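Local coordinates for tRNA nucleotidyl transferase-related protein (PDB 3H38) that probably adds the CCA end to tRNA from CTP and ATP with magnesium, this chain being the C-terminal nucleotidyltransferase part of a longer protein, at residues E66-A71 against G77-H82; L246-Y251 against K297-R302. All coordinates share one frame; numbering follows the deposited sequence.

Contact 1. Residues E66-A71 against G77-H82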
loop_
_atom_site.group_PDB
_atom_site.type_symbol
_atom_site.label_atom_id
_atom_site.label_comp_id
_atom_site.label_asym_id
_atom_site.label_seq_id
_atom_site.Cartn_x
_atom_site.Cartn_y
_atom_site.Cartn_z
ATOM N N GLU A 66 -11.881 -29.389 -11.510
ATOM C CA GLU A 66 -11.557 -30.782 -11.575
ATOM C C GLU A 66 -10.367 -31.080 -10.728
ATOM O O GLU A 66 -10.359 -32.026 -9.990
ATOM C CB GLU A 66 -11.128 -31.186 -12.958
ATOM C CG GLU A 66 -12.149 -31.197 -13.995
ATOM C CD GLU A 66 -11.722 -32.022 -15.142
ATOM O OE1 GLU A 66 -11.845 -31.575 -16.281
ATOM O OE2 GLU A 66 -11.253 -33.134 -14.902
ATOM N N PHE A 67 -9.321 -30.302 -10.908
ATOM C CA PHE A 67 -8.023 -30.555 -10.290
ATOM C C PHE A 67 -8.098 -30.334 -8.783
ATOM O O PHE A 67 -7.656 -31.162 -8.005
ATOM C CB PHE A 67 -6.959 -29.643 -10.905
ATOM C CG PHE A 67 -5.592 -29.921 -10.416
ATOM C CD1 PHE A 67 -4.762 -30.779 -11.110
ATOM C CD2 PHE A 67 -5.133 -29.345 -9.244
ATOM C CE1 PHE A 67 -3.486 -31.064 -10.650
ATOM C CE2 PHE A 67 -3.835 -29.621 -8.767
ATOM C CZ PHE A 67 -3.018 -30.481 -9.478
ATOM N N ALA A 68 -8.642 -29.196 -8.375
ATOM C CA ALA A 68 -8.809 -28.934 -6.955
ATOM C C ALA A 68 -9.617 -30.060 -6.300
ATOM O O ALA A 68 -9.251 -30.542 -5.237
ATOM C CB ALA A 68 -9.464 -27.578 -6.738
ATOM N N GLU A 69 -10.698 -30.483 -6.928
ATOM C CA GLU A 69 -11.516 -31.554 -6.412
ATOM C C GLU A 69 -10.721 -32.835 -6.244
ATOM O O GLU A 69 -10.761 -33.482 -5.224
ATOM C CB GLU A 69 -12.704 -31.787 -7.339
ATOM C CG GLU A 69 -13.948 -30.994 -6.984
ATOM C CD GLU A 69 -14.847 -30.709 -8.175
ATOM O OE1 GLU A 69 -14.522 -31.108 -9.300
ATOM O OE2 GLU A 69 -15.908 -30.090 -7.997
ATOM N N TYR A 70 -9.999 -33.192 -7.279
ATOM C CA TYR A 70 -9.139 -34.363 -7.274
ATOM C C TYR A 70 -8.087 -34.270 -6.186
ATOM O O TYR A 70 -7.890 -35.216 -5.422
ATOM C CB TYR A 70 -8.440 -34.511 -8.620
ATOM C CG TYR A 70 -7.667 -35.789 -8.724
ATOM C CD1 TYR A 70 -8.325 -37.007 -8.807
ATOM C CD2 TYR A 70 -6.280 -35.789 -8.723
ATOM C CE1 TYR A 70 -7.625 -38.193 -8.897
ATOM C CE2 TYR A 70 -5.564 -36.974 -8.811
ATOM C CZ TYR A 70 -6.245 -38.172 -8.899
ATOM O OH TYR A 70 -5.547 -39.353 -8.983
ATOM N N ALA A 71 -7.401 -33.126 -6.144
ATOM C CA ALA A 71 -6.426 -32.829 -5.098
ATOM C C ALA A 71 -7.051 -32.974 -3.716
ATOM O O ALA A 71 -6.426 -33.501 -2.792
ATOM C CB ALA A 71 -5.869 -31.415 -5.271
ATOM N N GLY A 77 -8.660 -30.850 3.158
ATOM C CA GLY A 77 -8.756 -29.425 3.414
ATOM C C GLY A 77 -10.083 -28.853 2.950
ATOM O O GLY A 77 -10.952 -29.584 2.469
ATOM N N LYS A 78 -10.227 -27.545 3.064
ATOM C CA LYS A 78 -11.452 -26.896 2.661
ATOM C C LYS A 78 -11.338 -26.251 1.313
ATOM O O LYS A 78 -10.441 -25.493 1.046
ATOM C CB LYS A 78 -11.876 -25.883 3.709
ATOM C CG LYS A 78 -12.328 -24.573 3.200
ATOM C CD LYS A 78 -12.329 -23.604 4.333
ATOM C CE LYS A 78 -13.306 -22.483 4.109
ATOM N NZ LYS A 78 -12.830 -21.268 4.771
ATOM N N LEU A 79 -12.271 -26.584 0.458
ATOM C CA LEU A 79 -12.180 -26.170 -0.940
ATOM C C LEU A 79 -13.142 -25.033 -1.276
ATOM O O LEU A 79 -14.358 -25.223 -1.353
ATOM C CB LEU A 79 -12.400 -27.367 -1.868
ATOM C CG LEU A 79 -11.942 -27.235 -3.325
ATOM C CD1 LEU A 79 -13.101 -26.909 -4.245
ATOM C CD2 LEU A 79 -10.836 -26.206 -3.459
ATOM N N VAL A 80 -12.572 -23.848 -1.462
ATOM C CA VAL A 80 -13.323 -22.652 -1.816
ATOM C C VAL A 80 -13.272 -22.430 -3.333
ATOM O O VAL A 80 -12.187 -22.330 -3.909
ATOM C CB VAL A 80 -12.739 -21.409 -1.070
ATOM C CG1 VAL A 80 -13.419 -20.099 -1.502
ATOM C CG2 VAL A 80 -12.848 -21.589 0.432
ATOM N N LYS A 81 -14.406 -22.314 -4.002
ATOM C CA LYS A 81 -14.356 -21.881 -5.391
ATOM C C LYS A 81 -14.141 -20.409 -5.357
ATOM O O LYS A 81 -13.842 -19.864 -4.321
ATOM C CB LYS A 81 -15.603 -22.189 -6.191
ATOM C CG LYS A 81 -16.386 -23.342 -5.684
ATOM C CD LYS A 81 -16.052 -24.603 -6.411
ATOM C CE LYS A 81 -16.180 -25.773 -5.483
ATOM N NZ LYS A 81 -16.451 -26.992 -6.222
ATOM N N HIS A 82 -14.291 -19.732 -6.467
ATOM C CA HIS A 82 -14.032 -18.320 -6.444
ATOM C C HIS A 82 -14.761 -17.701 -7.553
ATOM O O HIS A 82 -15.359 -18.361 -8.371
ATOM C CB HIS A 82 -12.552 -17.986 -6.667
ATOM C CG HIS A 82 -11.685 -18.165 -5.465
ATOM N ND1 HIS A 82 -12.048 -17.741 -4.212
ATOM C CD2 HIS A 82 -10.450 -18.688 -5.338
ATOM C CE1 HIS A 82 -11.084 -18.021 -3.361
ATOM N NE2 HIS A 82 -10.101 -18.595 -4.020
#
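Helix residues 66-71 pack beside residues 77-82, whose strand 77-80 is the outermost strand on one side of the mixed sheet in the head domain. The backbones come nearest at Ala68 and Leu79, with CA of Ala68 7.4 Å from CA of Leu79. Five residues join the segments, so the helix and the edge strand are near neighbours in sequence.

Ala68 and Leu79 face each other. With CG anti to the backbone N (chi1 -162°), the Leu79 side chain lies beside its own carbonyl carbon, and it is the CD2 methyl of Leu79 that reaches CB of Ala68, at 3.8 Å. Ala68 also rests on Ala88 and Ile100, and Leu79 on Leu90, which ties the pair to the neighbouring strands of the sheet.

Next to this pair, Glu69 and Lys81 reach over from the two backbones and their side chains cross at about a right angle. Glu69 OE2 and Lys81 NZ form a long salt bridge of 3.6 Å. The Lys81 chain is bent at chi2 (-96°) and chi3, which turns its amine toward Glu69.

The contact is small, with 131 Å² buried in all. Its apolar part seats the helix on the sheet that also carries Asp99, which binds magnesium in another structure of this protein; no metal is bound here. Both charged residues are exposed, so the long ion pair is probably weakened by solvent and adds little to the methyl packing beside it.

Contact 2. Residues L246-Y251 against K297-R302; sequences LFPKTY and KEVRDR
A type I beta turn from Phe247 to Thr250 follows helix 242-246 and packs against helix 293-302 in the helical part of the chain. Residues 246-251 fall within the family's probable RNA-binding region, but the contact lies away from the annotated nucleotide and magnesium sites. Phe247 is the first residue to leave the helical backbone conformation, and Thr250 N closes the turn on Phe247 O at 3.1 Å.

Val299 carries the helix side through its CG2 methyl. This methyl lies at the edge of the Phe247 ring, near the ring plane, 4.3 Å from CD2 of Phe247. A chi1 of -43° sets the ring with this edge to the methyl. Val299 CG2 also meets CD of Pro248 at 4.1 Å. One methyl therefore touches both the aromatic edge and the proline ring. The backbones are nearest at the same place, with CA of Phe247 7.2 Å from CA of Val299.

On the helix, Arg300 NE bonds to Asp301 OD1 at 3.3 Å as part of a salt bridge. The donor comes from above the carboxylate plane, 59° out of it.

The Phe247 ring also meets the rings of Phe287 and Tyr303.

The touching atoms are all apolar; Lys249 NZ and Glu298 OE2, of opposite charge, stay 6.2 Å apart and could attract weakly at most. The methyl contacts set no direction; directional bonds come from the tyrosine hydroxyls, Tyr303 at Leu246 O and Tyr291 at Lys249 N.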
loop_
_atom_site.group_PDB
_atom_site.type_symbol
_atom_site.label_atom_id
_atom_site.label_comp_id
_atom_site.label_asym_id
_atom_site.label_seq_id
_atom_site.Cartn_x
_atom_site.Cartn_y
_atom_site.Cartn_z
ATOM N N LEU A 246 -1.711 11.651 -12.255
ATOM C CA LEU A 246 -2.630 11.054 -11.290
ATOM C C LEU A 246 -3.493 12.147 -10.629
ATOM O O LEU A 246 -4.703 11.973 -10.429
ATOM C CB LEU A 246 -1.881 10.215 -10.239
ATOM C CG LEU A 246 -1.044 9.046 -10.758
ATOM C CD1 LEU A 246 -0.480 8.223 -9.611
ATOM C CD2 LEU A 246 -1.885 8.157 -11.689
ATOM N N PHE A 247 -2.857 13.274 -10.317
ATOM C CA PHE A 247 -3.501 14.393 -9.617
ATOM C C PHE A 247 -3.104 15.677 -10.312
ATOM O O PHE A 247 -1.992 16.168 -10.139
ATOM C CB PHE A 247 -3.073 14.449 -8.151
ATOM C CG PHE A 247 -3.043 13.116 -7.495
ATOM C CD1 PHE A 247 -1.872 12.393 -7.434
ATOM C CD2 PHE A 247 -4.207 12.551 -6.997
ATOM C CE1 PHE A 247 -1.854 11.131 -6.857
ATOM C CE2 PHE A 247 -4.201 11.295 -6.426
ATOM C CZ PHE A 247 -3.017 10.582 -6.347
ATOM N N PRO A 248 -4.032 16.227 -11.093
ATOM C CA PRO A 248 -3.801 17.252 -12.113
ATOM C C PRO A 248 -3.531 18.627 -11.512
ATOM O O PRO A 248 -3.118 19.541 -12.219
ATOM C CB PRO A 248 -5.128 17.268 -12.893
ATOM C CG PRO A 248 -5.942 16.084 -12.345
ATOM C CD PRO A 248 -5.458 15.906 -10.953
ATOM N N LYS A 249 -3.791 18.775 -10.221
ATOM C CA LYS A 249 -3.495 20.020 -9.530
ATOM C C LYS A 249 -2.332 19.914 -8.549
ATOM O O LYS A 249 -2.027 20.881 -7.850
ATOM C CB LYS A 249 -4.729 20.540 -8.800
ATOM C CG LYS A 249 -5.367 21.715 -9.482
ATOM C CD LYS A 249 -6.047 21.310 -10.753
ATOM C CE LYS A 249 -6.411 22.538 -11.565
ATOM N NZ LYS A 249 -7.374 22.202 -12.649
ATOM N N THR A 250 -1.697 18.750 -8.471
ATOM C CA THR A 250 -0.524 18.619 -7.604
ATOM C C THR A 250 0.792 18.677 -8.395
ATOM O O THR A 250 0.999 17.963 -9.398
ATOM C CB THR A 250 -0.512 17.357 -6.658
ATOM O OG1 THR A 250 0.400 16.386 -7.160
ATOM C CG2 THR A 250 -1.876 16.722 -6.453
ATOM N N TYR A 251 1.676 19.539 -7.909
ATOM C CA TYR A 251 2.986 19.759 -8.495
ATOM C C TYR A 251 4.007 19.293 -7.478
ATOM O O TYR A 251 4.040 19.800 -6.341
ATOM C CB TYR A 251 3.161 21.249 -8.817
ATOM C CG TYR A 251 1.940 21.767 -9.512
ATOM C CD1 TYR A 251 1.757 21.564 -10.881
ATOM C CD2 TYR A 251 0.932 22.400 -8.795
ATOM C CE1 TYR A 251 0.614 22.008 -11.524
ATOM C CE2 TYR A 251 -0.222 22.853 -9.428
ATOM C CZ TYR A 251 -0.376 22.653 -10.792
ATOM O OH TYR A 251 -1.521 23.108 -11.415
ATOM N N LYS A 297 -13.503 17.843 -6.048
ATOM C CA LYS A 297 -14.587 16.914 -6.320
ATOM C C LYS A 297 -14.213 15.925 -7.422
ATOM O O LYS A 297 -14.611 14.752 -7.366
ATOM C CB LYS A 297 -15.901 17.638 -6.608
ATOM C CG LYS A 297 -16.513 18.202 -5.337
ATOM C CD LYS A 297 -17.830 18.900 -5.580
ATOM C CE LYS A 297 -18.242 19.688 -4.342
ATOM N NZ LYS A 297 -18.977 20.920 -4.716
ATOM N N GLU A 298 -13.422 16.399 -8.391
ATOM C CA GLU A 298 -12.960 15.586 -9.513
ATOM C C GLU A 298 -12.106 14.447 -8.992
ATOM O O GLU A 298 -12.236 13.291 -9.404
ATOM C CB GLU A 298 -12.110 16.426 -10.469
ATOM C CG GLU A 298 -12.888 17.419 -11.316
ATOM C CD GLU A 298 -12.174 17.777 -12.618
ATOM O OE1 GLU A 298 -11.253 17.026 -13.017
ATOM O OE2 GLU A 298 -12.544 18.800 -13.245
ATOM N N VAL A 299 -11.215 14.796 -8.077
ATOM C CA VAL A 299 -10.323 13.827 -7.501
ATOM C C VAL A 299 -11.050 12.995 -6.451
ATOM O O VAL A 299 -10.917 11.764 -6.410
ATOM C CB VAL A 299 -9.060 14.522 -6.939
ATOM C CG1 VAL A 299 -8.640 13.891 -5.646
ATOM C CG2 VAL A 299 -7.942 14.493 -7.983
ATOM N N ARG A 300 -11.831 13.653 -5.602
ATOM C CA ARG A 300 -12.594 12.901 -4.617
ATOM C C ARG A 300 -13.368 11.761 -5.294
ATOM O O ARG A 300 -13.453 10.666 -4.764
ATOM C CB ARG A 300 -13.567 13.798 -3.859
ATOM C CG ARG A 300 -14.480 13.004 -2.929
ATOM C CD ARG A 300 -15.695 13.801 -2.564
ATOM N NE ARG A 300 -16.460 14.156 -3.752
ATOM C CZ ARG A 300 -17.203 15.254 -3.859
ATOM N NH1 ARG A 300 -17.879 15.497 -4.980
ATOM N NH2 ARG A 300 -17.261 16.111 -2.847
ATOM N N ASP A 301 -13.925 12.027 -6.467
ATOM C CA ASP A 301 -14.795 11.054 -7.116
ATOM C C ASP A 301 -14.022 10.016 -7.900
ATOM O O ASP A 301 -14.472 8.880 -7.993
ATOM C CB ASP A 301 -15.807 11.731 -8.058
ATOM C CG ASP A 301 -16.939 12.458 -7.313
ATOM O OD1 ASP A 301 -17.268 12.085 -6.157
ATOM O OD2 ASP A 301 -17.508 13.405 -7.907
ATOM N N ARG A 302 -12.885 10.399 -8.485
ATOM C CA ARG A 302 -12.134 9.476 -9.338
ATOM C C ARG A 302 -11.549 8.308 -8.533
ATOM O O ARG A 302 -11.789 7.131 -8.838
ATOM C CB ARG A 302 -11.046 10.212 -10.129
ATOM C CG ARG A 302 -10.109 9.301 -10.916
ATOM C CD ARG A 302 -9.546 9.995 -12.149
ATOM N NE ARG A 302 -8.367 9.330 -12.720
ATOM C CZ ARG A 302 -8.418 8.308 -13.573
ATOM N NH1 ARG A 302 -7.301 7.796 -14.064
ATOM N NH2 ARG A 302 -9.587 7.801 -13.945
#

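In the fold
The two contacts lie in different parts of an elongated chain, with centres 43 Å apart and nearest atoms about 25 Å apart. They share no helix or strand, and contact 1 is complete in sequence before the first residue of contact 2. Contact 1 belongs to the catalytic head and joins a helix to an edge strand close by in sequence. Contact 2 joins a turn to a helix 46 residues further on, in an all-helical stretch. Contact 1 is partly buried, so an apolar pair sits beside a solvent-facing ion pair. Contact 2 is buried and relies across its segments on one valine methyl, with its salt bridge kept within the helix.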